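Local coordinates for protein dual oxidase maturation factor 1 (Homo sapiens, PDB 7D3F) that may be required for the maturation of dual oxidase 1 and its transport from the endoplasmic reticulum to the plasma membrane, and pairs with that oxidase in this complex, at residues B[85-89]-B[150-154]; B[95-99]-B[111-115]. One frame throughout, in Å; residues are numbered along the deposited sequence.

Contact 1: residues B[85-89]-B[150-154]; sequences TSYKA and LPDPV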
ATOM      1  N   THR B  85     -43.443  -3.997   9.961  1.00 51.06           N
ATOM      2  CA  THR B  85     -42.985  -2.676   9.552  1.00 45.98           C
ATOM      3  C   THR B  85     -43.167  -2.493   8.051  1.00 50.04           C
ATOM      4  O   THR B  85     -43.242  -3.460   7.290  1.00 57.78           O
ATOM      5  CB  THR B  85     -41.510  -2.442   9.917  1.00 52.77           C
ATOM      6  OG1 THR B  85     -40.749  -3.622   9.631  1.00 56.73           O
ATOM      7  CG2 THR B  85     -41.363  -2.084  11.389  1.00 64.14           C
ATOM      8  N   SER B  86     -43.233  -1.229   7.637  1.00 50.60           N
ATOM      9  CA  SER B  86     -43.256  -0.909   6.216  1.00 44.58           C
ATOM     10  C   SER B  86     -41.957  -1.361   5.562  1.00 49.09           C
ATOM     11  O   SER B  86     -40.879  -1.271   6.156  1.00 57.20           O
ATOM     12  CB  SER B  86     -43.459   0.593   6.012  1.00 54.72           C
ATOM     13  OG  SER B  86     -42.422   1.337   6.629  1.00 58.22           O
ATOM     14  N   TYR B  87     -42.062  -1.852   4.327  1.00 47.75           N
ATOM     15  CA  TYR B  87     -40.932  -2.488   3.657  1.00 35.04           C
ATOM     16  C   TYR B  87     -40.271  -1.578   2.626  1.00 40.19           C
ATOM     17  O   TYR B  87     -39.066  -1.326   2.702  1.00 47.96           O
ATOM     18  CB  TYR B  87     -41.386  -3.795   2.997  1.00 35.60           C
ATOM     19  CG  TYR B  87     -40.299  -4.486   2.212  1.00 32.30           C
ATOM     20  CD1 TYR B  87     -39.111  -4.866   2.822  1.00 39.40           C
ATOM     21  CD2 TYR B  87     -40.461  -4.767   0.863  1.00 31.37           C
ATOM     22  CE1 TYR B  87     -38.113  -5.500   2.111  1.00 35.15           C
ATOM     23  CE2 TYR B  87     -39.469  -5.402   0.143  1.00 37.22           C
ATOM     24  CZ  TYR B  87     -38.297  -5.766   0.772  1.00 38.65           C
ATOM     25  OH  TYR B  87     -37.304  -6.401   0.060  1.00 48.89           O
ATOM     26  N   LYS B  88     -41.038  -1.073   1.662  1.00 41.10           N
ATOM     27  CA  LYS B  88     -40.467  -0.302   0.569  1.00 34.83           C
ATOM     28  C   LYS B  88     -41.371   0.874   0.236  1.00 41.61           C
ATOM     29  O   LYS B  88     -42.546   0.912   0.611  1.00 53.45           O
ATOM     30  CB  LYS B  88     -40.251  -1.168  -0.680  1.00 34.91           C
ATOM     31  CG  LYS B  88     -41.537  -1.652  -1.331  1.00 31.58           C
ATOM     32  CD  LYS B  88     -41.247  -2.382  -2.632  1.00 39.88           C
ATOM     33  CE  LYS B  88     -42.527  -2.758  -3.358  1.00 48.61           C
ATOM     34  NZ  LYS B  88     -42.247  -3.412  -4.665  1.00 58.26           N
ATOM     35  N   ALA B  89     -40.799   1.841  -0.475  1.00 42.36           N
ATOM     36  CA  ALA B  89     -41.550   3.008  -0.904  1.00 39.96           C
ATOM     37  C   ALA B  89     -42.526   2.639  -2.017  1.00 42.17           C
ATOM     38  O   ALA B  89     -42.386   1.614  -2.692  1.00 51.21           O
ATOM     39  CB  ALA B  89     -40.605   4.110  -1.379  1.00 40.67           C
ATOM     40  N   LEU B 150     -32.775   1.096  -0.141  1.00 35.92           N
ATOM     41  CA  LEU B 150     -32.826   0.044   0.861  1.00 33.63           C
ATOM     42  C   LEU B 150     -34.169   0.064   1.589  1.00 41.33           C
ATOM     43  O   LEU B 150     -34.847   1.093   1.632  1.00 55.83           O
ATOM     44  CB  LEU B 150     -31.675   0.204   1.854  1.00 34.33           C
ATOM     45  CG  LEU B 150     -30.297  -0.183   1.320  1.00 37.28           C
ATOM     46  CD1 LEU B 150     -29.255  -0.125   2.424  1.00 43.23           C
ATOM     47  CD2 LEU B 150     -30.346  -1.567   0.696  1.00 40.72           C
ATOM     48  N   PRO B 151     -34.583  -1.074   2.150  1.00 40.12           N
ATOM     49  CA  PRO B 151     -35.881  -1.129   2.832  1.00 38.90           C
ATOM     50  C   PRO B 151     -35.949  -0.166   4.008  1.00 41.11           C
ATOM     51  O   PRO B 151     -34.934   0.259   4.564  1.00 49.68           O
ATOM     52  CB  PRO B 151     -35.983  -2.589   3.295  1.00 37.02           C
ATOM     53  CG  PRO B 151     -34.583  -3.115   3.244  1.00 36.74           C
ATOM     54  CD  PRO B 151     -33.929  -2.391   2.114  1.00 33.18           C
ATOM     55  N   ASP B 152     -37.184   0.183   4.377  1.00 42.91           N
ATOM     56  CA  ASP B 152     -37.403   1.232   5.371  1.00 38.38           C
ATOM     57  C   ASP B 152     -36.754   0.947   6.721  1.00 43.23           C
ATOM     58  O   ASP B 152     -36.145   1.871   7.287  1.00 53.92           O
ATOM     59  CB  ASP B 152     -38.906   1.491   5.525  1.00 41.70           C
ATOM     60  CG  ASP B 152     -39.565   1.893   4.219  1.00 54.85           C
ATOM     61  OD1 ASP B 152     -40.498   1.187   3.781  1.00 71.72           O
ATOM     62  OD2 ASP B 152     -39.142   2.907   3.625  1.00 62.61           O
ATOM     63  N   PRO B 153     -36.864  -0.252   7.313  1.00 44.02           N
ATOM     64  CA  PRO B 153     -36.174  -0.473   8.599  1.00 39.95           C
ATOM     65  C   PRO B 153     -34.669  -0.276   8.522  1.00 42.52           C
ATOM     66  O   PRO B 153     -34.069   0.287   9.450  1.00 54.26           O
ATOM     67  CB  PRO B 153     -36.540  -1.923   8.945  1.00 39.33           C
ATOM     68  CG  PRO B 153     -37.808  -2.176   8.216  1.00 41.56           C
ATOM     69  CD  PRO B 153     -37.679  -1.421   6.932  1.00 38.85           C
ATOM     70  N   VAL B 154     -34.043  -0.719   7.430  1.00 46.87           N
ATOM     71  CA  VAL B 154     -32.598  -0.567   7.283  1.00 40.26           C
ATOM     72  C   VAL B 154     -32.229   0.908   7.200  1.00 41.58           C
ATOM     73  O   VAL B 154     -31.285   1.368   7.852  1.00 53.04           O
ATOM     74  CB  VAL B 154     -32.099  -1.345   6.051  1.00 38.92           C
ATOM     75  CG1 VAL B 154     -30.611  -1.114   5.847  1.00 42.74           C
ATOM     76  CG2 VAL B 154     -32.397  -2.828   6.208  1.00 39.15           C
TER

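Contact 2: residues B[95-99]-B[111-115]; sequences ISADI and TLTGT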
ATOM      1  N   ILE B  95     -44.359  -5.896   6.238  1.00 50.07           N
ATOM      2  CA  ILE B  95     -43.706  -7.191   6.359  1.00 43.54           C
ATOM      3  C   ILE B  95     -43.499  -7.506   7.832  1.00 51.65           C
ATOM      4  O   ILE B  95     -43.275  -6.613   8.659  1.00 61.15           O
ATOM      5  CB  ILE B  95     -42.356  -7.236   5.610  1.00 42.93           C
ATOM      6  CG1 ILE B  95     -41.397  -6.184   6.175  1.00 42.27           C
ATOM      7  CG2 ILE B  95     -42.566  -7.036   4.121  1.00 47.63           C
ATOM      8  CD1 ILE B  95     -39.948  -6.424   5.825  1.00 36.53           C
ATOM      9  N   SER B  96     -43.579  -8.794   8.155  1.00 49.78           N
ATOM     10  CA  SER B  96     -43.218  -9.308   9.467  1.00 49.76           C
ATOM     11  C   SER B  96     -41.791  -9.832   9.389  1.00 49.24           C
ATOM     12  O   SER B  96     -41.506 -10.752   8.614  1.00 57.79           O
ATOM     13  CB  SER B  96     -44.176 -10.414   9.909  1.00 48.37           C
ATOM     14  OG  SER B  96     -43.721 -11.038  11.096  1.00 61.51           O
ATOM     15  N   ALA B  97     -40.897  -9.249  10.182  1.00 47.61           N
ATOM     16  CA  ALA B  97     -39.489  -9.593  10.070  1.00 48.45           C
ATOM     17  C   ALA B  97     -38.779  -9.363  11.394  1.00 52.45           C
ATOM     18  O   ALA B  97     -39.240  -8.605  12.252  1.00 59.13           O
ATOM     19  CB  ALA B  97     -38.805  -8.786   8.960  1.00 52.38           C
ATOM     20  N   ASP B  98     -37.641 -10.037  11.542  1.00 55.76           N
ATOM     21  CA  ASP B  98     -36.709  -9.770  12.626  1.00 56.33           C
ATOM     22  C   ASP B  98     -35.732  -8.695  12.170  1.00 53.91           C
ATOM     23  O   ASP B  98     -35.034  -8.862  11.160  1.00 63.65           O
ATOM     24  CB  ASP B  98     -35.958 -11.034  13.042  1.00 57.86           C
ATOM     25  CG  ASP B  98     -36.882 -12.139  13.508  1.00 80.19           C
ATOM     26  OD1 ASP B  98     -36.752 -13.273  13.004  1.00 86.72           O
ATOM     27  OD2 ASP B  98     -37.745 -11.873  14.371  1.00 81.63           O
ATOM     28  N   ILE B  99     -35.696  -7.592  12.910  1.00 49.28           N
ATOM     29  CA  ILE B  99     -34.784  -6.485  12.663  1.00 46.22           C
ATOM     30  C   ILE B  99     -33.727  -6.505  13.755  1.00 51.80           C
ATOM     31  O   ILE B  99     -34.055  -6.500  14.949  1.00 62.84           O
ATOM     32  CB  ILE B  99     -35.527  -5.141  12.628  1.00 46.65           C
ATOM     33  CG1 ILE B  99     -36.781  -5.264  11.761  1.00 51.00           C
ATOM     34  CG2 ILE B  99     -34.617  -4.047  12.097  1.00 45.28           C
ATOM     35  CD1 ILE B  99     -37.605  -4.005  11.689  1.00 59.08           C
ATOM     36  N   THR B 111     -29.466  -5.921  10.090  1.00 42.01           N
ATOM     37  CA  THR B 111     -30.026  -7.135   9.519  1.00 40.47           C
ATOM     38  C   THR B 111     -31.545  -7.045   9.511  1.00 45.11           C
ATOM     39  O   THR B 111     -32.160  -6.630  10.496  1.00 60.00           O
ATOM     40  CB  THR B 111     -29.583  -8.373  10.303  1.00 50.92           C
ATOM     41  OG1 THR B 111     -30.086  -8.302  11.643  1.00 66.49           O
ATOM     42  CG2 THR B 111     -28.064  -8.464  10.342  1.00 48.74           C
ATOM     43  N   LEU B 112     -32.142  -7.432   8.389  1.00 43.31           N
ATOM     44  CA  LEU B 112     -33.593  -7.467   8.224  1.00 41.43           C
ATOM     45  C   LEU B 112     -33.928  -8.821   7.608  1.00 43.49           C
ATOM     46  O   LEU B 112     -33.753  -9.016   6.402  1.00 54.67           O
ATOM     47  CB  LEU B 112     -34.082  -6.316   7.349  1.00 38.65           C
ATOM     48  CG  LEU B 112     -35.572  -6.292   7.007  1.00 38.85           C
ATOM     49  CD1 LEU B 112     -36.411  -6.007   8.241  1.00 41.78           C
ATOM     50  CD2 LEU B 112     -35.853  -5.272   5.916  1.00 38.25           C
ATOM     51  N   THR B 113     -34.382  -9.759   8.436  1.00 47.05           N
ATOM     52  CA  THR B 113     -34.666 -11.120   7.995  1.00 47.25           C
ATOM     53  C   THR B 113     -36.170 -11.346   8.056  1.00 50.39           C
ATOM     54  O   THR B 113     -36.758 -11.338   9.141  1.00 62.41           O
ATOM     55  CB  THR B 113     -33.928 -12.142   8.856  1.00 49.76           C
ATOM     56  OG1 THR B 113     -32.517 -11.898   8.790  1.00 59.14           O
ATOM     57  CG2 THR B 113     -34.219 -13.550   8.366  1.00 48.42           C
ATOM     58  N   GLY B 114     -36.786 -11.557   6.896  1.00 49.75           N
ATOM     59  CA  GLY B 114     -38.219 -11.773   6.863  1.00 45.47           C
ATOM     60  C   GLY B 114     -38.615 -13.055   7.569  1.00 53.38           C
ATOM     61  O   GLY B 114     -37.876 -14.041   7.587  1.00 62.05           O
ATOM     62  N   THR B 115     -39.807 -13.033   8.167  1.00 54.43           N
ATOM     63  CA  THR B 115     -40.382 -14.192   8.849  1.00 47.33           C
ATOM     64  C   THR B 115     -41.790 -14.414   8.318  1.00 48.08           C
ATOM     65  O   THR B 115     -42.760 -13.857   8.851  1.00 54.69           O
ATOM     66  CB  THR B 115     -40.391 -14.000  10.364  1.00 51.62           C
ATOM     67  OG1 THR B 115     -41.087 -12.791  10.690  1.00 62.12           O
ATOM     68  CG2 THR B 115     -38.974 -13.924  10.897  1.00 54.70           C
TER

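Contact 1: residues B[85-89]-B[150-154]
This contact packs the end of a strand and the loop after it against the N-terminus of a helix, in a region predicted to be extracellular. The chain leaving strand 77-86 meets the first turn of helix 152-160. One strong hydrogen bond joins the backbones: Asp152 N donates to Tyr87 O at 2.9 Å, with an N-H...O angle of 161°. Pro151 is the N-cap residue, so this amide belongs to the start of the helix. The CA-to-CB bond of Asp152 points toward segment 85-89. Ser86 OG gives Asp152 OD1 a weak hydrogen bond of 3.4 Å. Pro153 lies against polar atoms of the strand end, with CD 3.3 Å from Ser86 O and CG 3.6 Å from Thr85 OG1. The Tyr87 CB points away, yet its ring returns, and CE1 makes apolar contact with Pro151 CB at 3.8 Å. The Tyr87 hydroxyl bonds to Tyr126 and Glu122 and weakly to a mannose of a glycan. Ala89 N bonds to Ser160 of a Dual oxidase 1 chain, so the loop also faces the partner enzyme. A proline N-cap followed by Asp-Pro in the first turn, with the Asp152 amide taken by the Tyr87 carbonyl, is a helix N-terminus docked beside a β-sheet.

Contact 2: residues B[95-99]-B[111-115]
Strands 94-103 and 107-114 form an antiparallel β-hairpin, and this contact is a section of their pairing. Asp98 and Thr113 are the hydrogen-bonded pair: Asp98 N to Thr113 O and Thr113 N to Asp98 O are both 2.9 Å. Ala97 with Gly114 and Ile99 with Leu112 are non-hydrogen-bonded pairs. Ala97 and Gly114 approach closely, CA to CA 4.1 Å, with no side chain on Gly114 to separate them.

The side chains sort by face. Ala97, Ile99 and Leu112 share the apolar one. Leu112 has chi1 t and chi2 p, which brings its end back to the first strand. Leu112 CD1 lies 3.6 Å from Ile99 CG1 and 3.7 Å from Ala97 CB. Ile95 is p at chi1 and t at chi2, and its CD1 lies 4.3 Å from Leu112 CD2. Ile99 is m at chi1 and t at chi2, and its CG1 makes the closest approach to Leu112. On the other face, Asp98 and Thr113 are both in the m rotamer. Asp98 OD1 comes 3.1 Å from Thr115 CG2, while Asp98 OD2 hydrogen-bonds to Ser82.

The chain turns a corner at Thr115, but two bonds still hold it to Ser96. Thr115 N donates to Ser96 O at 2.9 Å. The hydroxyls Ser96 OG (chi1 t) and Thr115 OG1 (chi1 p) bond at 3.2 Å.

Strand 77-86 pairs with strand 94-103 on its other edge, and strand 122-131 pairs with strand 107-114. Helix 152-160 packs on the apolar face, where Pro153 touches both Ile99 and Leu112.

How the contacts relate
The two contacts have centres about 10 Å apart and share one antiparallel sheet. Along the chain, both hairpin segments fall between the two halves of contact 1: 85-89 comes first and 150-154 last. Strands 77-86 and 94-103 are sheet neighbours, and Thr85 O lies 2.9 Å from Ile95 N, a probable hydrogen bond. Tyr87 CD1 is 3.5 Å from Ile95 CD1, Pro153 CB is 3.6 Å from Ile99 CD1, and Pro151 CG is 3.7 Å from Leu112 CD2. Together they pack the start of helix 152-160 and the loop after strand 77-86 against one face of the sheet, in a predicted extracellular region. Contact 1 also touches Dual oxidase 1; contact 2 does not.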